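Local coordinates for MrsD protein (Bacillus sp., PDB 1P3Y) that catalyses the oxidative decarboxylation of the C-terminal cysteine of mersacidin to an aminoenethiol, using a bound FAD cofactor, during biosynthesis of this lantibiotic, at the interface of chains A and B. Sequence-based numbering; all coordinates share one arbitrary frame. Chains: chain A/B, MrsD protein.

Contact 1: the interface of chains A and B. Residues chain A 19, 22, 48-49; chain B 54, 57.
B:Thr54 meets the end of a chain A helix with a polar branch and an apolar one. Its hydroxyl OG1 donates a hydrogen bond to the main-chain carbonyl A:Leu49 O, at 2.5 Å. The donor lies in the carbonyl plane on a lone pair, with a C=O...donor angle of 127°. B:Thr54 OG1 is also 3.0 Å from water 1. That water lies 2.9 Å from A:Asp48 O, so one threonine oxygen serves two successive helix-end carbonyls, one directly and one through water. A chi1 of -56° turns OG1 toward A:Leu49 O and the water, while the methyl CG2, anti to the backbone N, is carried toward A:Val22.

The apolar contacts complete the patch. B:Thr54 CG2 comes tip to tip with A:Val22, 3.7 Å from its methyl CG2. A:Ile19 sets its terminal methyl CD1 above the plane of the B:Tyr57 ring at the rim, just outside the CG–CD1 edge, with 3.3 Å to B:Tyr57 CD1. A:Leu49 CD2 approaches the edge of the ring at B:Tyr57 CE1 from the same side of its plane, at 3.9 Å, its side chain roughly perpendicular to that of the tyrosine.

In the fold, chain A contributes the 3-10 helix 19-23 and the end of helix 44-49, while chain B answers with helix 52-55 and the 3-10 helix 56-58 that follows directly.

Contact 2: the interface of chains A and B. Residues chain A 48-49, 51, 54; chain B 48-49, 51, 54.
B:Pro51 presents the CG and CD side of its ring to two consecutive carbonyls of chain A, and A:Pro51 does the same to chain B. These prolines bury more surface here than the other residues of the patch, about 20 Å² each. Ring carbon CG of B:Pro51 lies 3.6 Å from A:Asp48 O, and B:Pro51 CD lies 3.4 Å from A:Leu49 O; A:Pro51 meets B:Asp48 O and B:Leu49 O in the same way. Carbons bonded to, or one removed from, the ring nitrogen thus rest against the oxygens, a contact that is close but not a conventional hydrogen bond. Where the halves join, A:Pro51 CD and B:Pro51 CD stand 3.7 Å apart, and the two rings point toward each other near the two-fold axis.

A:Asp48 and B:Asp48 take part through the backbone: the carbonyl oxygen is the group that the opposite proline ring and a bridging water approach. Water 3 is 2.9 Å from B:Asp48 O and 3.0 Å from A:Thr54 OG1, the symmetry mate of the water bridge between A:Asp48 O and B:Thr54 OG1.

A:Thr54 OG1 donates to B:Leu49 O at 2.5 Å, in the carbonyl plane on a lone pair, with a C=O...donor angle of 127°, the two-fold twin of the bond between A:Leu49 and B:Thr54. The chi1 of A:Thr54, -56°, sets OG1 beside its own backbone N and opposite the carbonyl carbon, which turns the hydroxyl toward B:Leu49 O. A:Leu49 O and B:Leu49 O each have a hydroxyl donor and a proline CD as neighbours from the other subunit, which should help fix how the helix ends register.

In the fold, the patch gathers the last residues of helix 44-49, A:Pro51 and B:Pro51 in the short connection, and helix 52-55 from both subunits, facing one another around the two-fold axis.

Contact 1: the interface of chains A and B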
# COMPACT_ATOMS: atom_id res chain seq x y z
N ILE A 19 -16.48 24.86 8.60
CA ILE A 19 -17.49 23.99 9.21
C ILE A 19 -18.85 24.23 8.52
O ILE A 19 -19.65 23.30 8.35
CB ILE A 19 -17.64 24.27 10.73
CG1 ILE A 19 -16.50 23.61 11.50
CG2 ILE A 19 -18.97 23.71 11.24
CD1 ILE A 19 -16.63 22.08 11.60
N VAL A 22 -20.49 22.05 5.71
CA VAL A 22 -21.24 20.84 5.96
C VAL A 22 -22.71 21.08 5.65
O VAL A 22 -23.42 20.15 5.25
CB VAL A 22 -21.04 20.39 7.41
CG1 VAL A 22 -21.65 19.01 7.62
CG2 VAL A 22 -19.55 20.37 7.72
N ASP A 48 -12.48 17.13 3.04
CA ASP A 48 -12.21 16.39 4.27
C ASP A 48 -13.37 16.57 5.24
O ASP A 48 -13.65 15.69 6.07
CB ASP A 48 -10.92 16.86 4.97
CG ASP A 48 -9.67 16.52 4.20
OD1 ASP A 48 -9.72 15.55 3.41
OD2 ASP A 48 -8.64 17.21 4.39
N LEU A 49 -14.03 17.72 5.16
CA LEU A 49 -15.17 18.01 6.03
C LEU A 49 -16.42 17.31 5.52
O LEU A 49 -17.14 16.67 6.31
CB LEU A 49 -15.41 19.51 6.11
CG LEU A 49 -14.40 20.20 7.02
CD1 LEU A 49 -14.49 21.72 6.92
CD2 LEU A 49 -14.67 19.76 8.44
N THR B 54 -15.88 15.05 11.30
CA THR B 54 -16.74 16.19 11.11
C THR B 54 -17.73 16.18 12.26
O THR B 54 -17.87 17.15 12.97
CB THR B 54 -17.51 16.12 9.78
OG1 THR B 54 -16.58 16.00 8.69
CG2 THR B 54 -18.34 17.40 9.59
N TYR B 57 -17.08 17.75 15.72
CA TYR B 57 -17.10 19.18 16.00
C TYR B 57 -18.45 19.58 16.64
O TYR B 57 -18.61 20.71 17.09
CB TYR B 57 -16.93 19.99 14.71
CG TYR B 57 -15.58 19.82 14.06
CD1 TYR B 57 -15.46 19.24 12.80
CD2 TYR B 57 -14.42 20.21 14.72
CE1 TYR B 57 -14.22 19.05 12.21
CE2 TYR B 57 -13.17 20.03 14.13
CZ TYR B 57 -13.08 19.44 12.88
OH TYR B 57 -11.85 19.26 12.28
O HOH W 1 -13.62 15.68 8.97

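Contact 2: the interface of chains A and B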
# COMPACT_ATOMS: atom_id res chain seq x y z
N ASP A 48 -12.48 17.13 3.04
CA ASP A 48 -12.21 16.39 4.27
C ASP A 48 -13.37 16.57 5.24
O ASP A 48 -13.65 15.69 6.07
CB ASP A 48 -10.92 16.86 4.97
CG ASP A 48 -9.67 16.52 4.20
OD1 ASP A 48 -9.72 15.55 3.41
OD2 ASP A 48 -8.64 17.21 4.39
N LEU A 49 -14.03 17.72 5.16
CA LEU A 49 -15.17 18.01 6.03
C LEU A 49 -16.42 17.31 5.52
O LEU A 49 -17.14 16.67 6.31
CB LEU A 49 -15.41 19.51 6.11
CG LEU A 49 -14.40 20.20 7.02
CD1 LEU A 49 -14.49 21.72 6.92
CD2 LEU A 49 -14.67 19.76 8.44
N PRO A 51 -17.42 14.94 2.11
CA PRO A 51 -17.03 14.22 0.89
C PRO A 51 -17.68 14.75 -0.39
O PRO A 51 -18.87 15.08 -0.41
CB PRO A 51 -17.46 12.78 1.17
CG PRO A 51 -17.41 12.67 2.65
CD PRO A 51 -17.97 14.01 3.11
N THR A 54 -20.81 13.12 -1.20
CA THR A 54 -21.97 13.54 -0.45
C THR A 54 -22.53 14.74 -1.16
O THR A 54 -23.69 14.77 -1.52
CB THR A 54 -21.62 13.93 1.00
OG1 THR A 54 -20.96 12.83 1.65
CG2 THR A 54 -22.89 14.27 1.77
N ASP B 48 -19.31 7.28 5.72
CA ASP B 48 -18.98 7.56 4.32
C ASP B 48 -19.70 8.83 3.87
O ASP B 48 -19.22 9.55 2.98
CB ASP B 48 -19.38 6.42 3.38
CG ASP B 48 -18.56 5.16 3.58
OD1 ASP B 48 -17.41 5.29 4.07
OD2 ASP B 48 -19.06 4.05 3.24
N LEU B 49 -20.86 9.08 4.46
CA LEU B 49 -21.64 10.26 4.12
C LEU B 49 -21.08 11.50 4.81
O LEU B 49 -20.89 12.54 4.17
CB LEU B 49 -23.11 10.07 4.51
CG LEU B 49 -23.84 9.17 3.52
CD1 LEU B 49 -25.22 8.78 4.03
CD2 LEU B 49 -23.95 9.91 2.20
N PRO B 51 -17.97 12.24 7.64
CA PRO B 51 -16.83 11.78 8.44
C PRO B 51 -17.02 11.90 9.95
O PRO B 51 -17.56 12.89 10.45
CB PRO B 51 -15.67 12.67 7.96
CG PRO B 51 -16.05 13.02 6.57
CD PRO B 51 -17.55 13.27 6.68
N THR B 54 -15.88 15.05 11.30
CA THR B 54 -16.74 16.19 11.11
C THR B 54 -17.73 16.18 12.26
O THR B 54 -17.87 17.15 12.97
CB THR B 54 -17.51 16.12 9.78
OG1 THR B 54 -16.58 16.00 8.69
CG2 THR B 54 -18.34 17.40 9.59
O HOH W 2 -13.62 15.68 8.97
O HOH W 3 -20.16 10.26 0.34

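Contacts 1 and 2 are neighbouring parts of one two-fold interface, with centres about 7 Å apart. They share A:Asp48, A:Leu49 and B:Thr54, so the polar bridge at the helix end joins the proline-lined middle of contact 2 to the aromatic and aliphatic flank of contact 1, and symmetry supplies a second flank. Their centres lie about 25 and 24 Å from the active-site residue A:His75, well away from it, in keeping with a mainly assembly role. MrsD is a homododecamer, and this two-fold pairing is one of its interfaces, perhaps joining trimers as in related HFCD enzymes.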